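Local atomic coordinates of VESB protease (Vibrio cholerae, PDB entry 4LK4), a protein that probably acts as a secreted trypsin-like serine endopeptidase of the peptidase S1 family, carrying an Ig-like domain behind its protease domain. Residues T53-F58 against L101-I106. The protein carries 1 engineered substitution. Residues are numbered along the deposited sequence; the frame is centred on the assembly and turned at random.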
# COMPACT_ATOMS: atom_id res chain seq x y z
N THR A 53 1.69 -1.43 -3.38
CA THR A 53 2.92 -0.65 -3.41
C THR A 53 3.42 -0.43 -2.00
O THR A 53 2.91 -1.04 -1.08
CB THR A 53 2.70 0.68 -4.15
OG1 THR A 53 3.97 1.26 -4.46
CG2 THR A 53 1.95 1.65 -3.31
N ALA A 54 4.41 0.43 -1.82
CA ALA A 54 5.05 0.67 -0.54
C ALA A 54 4.41 1.90 0.10
O ALA A 54 4.06 2.83 -0.61
CB ALA A 54 6.54 0.88 -0.75
N ALA A 55 4.23 1.94 1.41
CA ALA A 55 3.61 3.15 2.01
C ALA A 55 4.49 4.38 1.93
O ALA A 55 3.99 5.49 1.75
CB ALA A 55 3.20 2.92 3.45
N HIS A 56 5.79 4.21 2.07
CA HIS A 56 6.62 5.42 2.11
C HIS A 56 6.69 6.18 0.77
O HIS A 56 7.07 7.34 0.76
CB HIS A 56 8.01 5.13 2.64
CG HIS A 56 8.94 4.61 1.61
ND1 HIS A 56 9.16 3.26 1.43
CD2 HIS A 56 9.73 5.26 0.72
CE1 HIS A 56 10.05 3.10 0.47
NE2 HIS A 56 10.40 4.29 0.02
N CYS A 57 6.30 5.57 -0.34
CA CYS A 57 6.11 6.29 -1.61
C CYS A 57 5.16 7.49 -1.46
O CYS A 57 5.15 8.40 -2.30
CB CYS A 57 5.53 5.34 -2.66
SG CYS A 57 6.67 4.01 -3.13
N PHE A 58 4.32 7.48 -0.42
CA PHE A 58 3.36 8.54 -0.23
C PHE A 58 3.59 9.38 1.01
O PHE A 58 2.72 10.13 1.37
CB PHE A 58 1.94 7.97 -0.25
CG PHE A 58 1.66 7.11 -1.43
CD1 PHE A 58 1.48 7.67 -2.66
CD2 PHE A 58 1.61 5.75 -1.31
CE1 PHE A 58 1.25 6.90 -3.76
CE2 PHE A 58 1.38 4.97 -2.40
CZ PHE A 58 1.22 5.55 -3.65
N LEU A 101 8.88 0.03 9.11
CA LEU A 101 8.07 -1.16 9.32
C LEU A 101 6.63 -0.98 8.81
O LEU A 101 6.09 0.12 8.79
CB LEU A 101 8.03 -1.60 10.79
CG LEU A 101 9.37 -1.87 11.49
CD1 LEU A 101 9.10 -2.30 12.93
CD2 LEU A 101 10.23 -2.90 10.79
N ASN A 102 6.04 -2.08 8.40
CA ASN A 102 4.73 -2.15 7.83
C ASN A 102 4.61 -1.22 6.65
O ASN A 102 3.63 -0.50 6.51
CB ASN A 102 3.68 -1.86 8.88
CG ASN A 102 3.93 -2.64 10.14
OD1 ASN A 102 4.05 -3.87 10.12
ND2 ASN A 102 4.05 -1.93 11.25
N ASP A 103 5.62 -1.28 5.79
CA ASP A 103 5.73 -0.39 4.66
C ASP A 103 4.91 -0.94 3.52
O ASP A 103 5.42 -1.55 2.60
CB ASP A 103 7.19 -0.24 4.25
CG ASP A 103 7.42 0.87 3.24
OD1 ASP A 103 6.53 1.73 3.04
OD2 ASP A 103 8.53 0.89 2.64
N ILE A 104 3.60 -0.73 3.60
CA ILE A 104 2.73 -1.23 2.58
C ILE A 104 1.54 -0.32 2.41
O ILE A 104 1.08 0.30 3.36
CB ILE A 104 2.29 -2.65 2.94
CG1 ILE A 104 1.51 -3.28 1.78
CG2 ILE A 104 1.48 -2.66 4.23
CD1 ILE A 104 1.25 -4.76 1.97
N ALA A 105 1.05 -0.26 1.17
CA ALA A 105 -0.06 0.61 0.80
C ALA A 105 -0.84 0.07 -0.37
O ALA A 105 -0.31 -0.63 -1.19
CB ALA A 105 0.46 2.01 0.47
N ILE A 106 -2.10 0.46 -0.46
CA ILE A 106 -2.96 0.14 -1.60
C ILE A 106 -3.34 1.45 -2.28
O ILE A 106 -3.71 2.41 -1.62
CB ILE A 106 -4.28 -0.54 -1.15
CG1 ILE A 106 -4.00 -1.92 -0.57
CG2 ILE A 106 -5.28 -0.64 -2.29
CD1 ILE A 106 -3.29 -2.85 -1.53
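Asp103 holds His56 twice, at the backbone and at the ring. Its OD1 accepts a hydrogen bond from the backbone N of His56 at 2.8 Å, and OD2 one from ND1 of His56 at 2.7 Å, each on its syn lone pair. OD2 lies almost in the imidazole plane, whereas carboxylate and ring are turned 38° apart; a second approach of ND1 to OD1 is only a weak bond. CG of Asp103 stands anti to its backbone N (chi1 -169°), which carries the carboxylate to the start of the short 3-10 turn. OD2 has a further partner in Ser216 OG, and Asp103 O is taken by Thr232 OG1. The run from Thr53 to Cys57 and this pairing are consistent with the His-Asp part of the catalytic triad, as in trypsin-family proteases. His56 also touches Ala199, which lies where the family has its nucleophilic serine.

Beside this site, Thr53 and Ala105 form an antiparallel hydrogen-bonded pair, Thr53 N to Ala105 O at 3.1 Å and Ala105 N to Thr53 O at 3.0 Å. Thr53 OG1 is satisfied by Gly42 O. The methyl of Ala105 meets Ala55 CB at 4.1 Å and the edge of the Phe58 ring.

The pair joins strands 50-53 and 105-109 of one barrel, with Phe58 resting on strand 82-91 and Ile104 on helix 238-243, while Ser216 and Thr232 reach in from strands 211-216 and 229-233 of the protease domain's seven-stranded sheet.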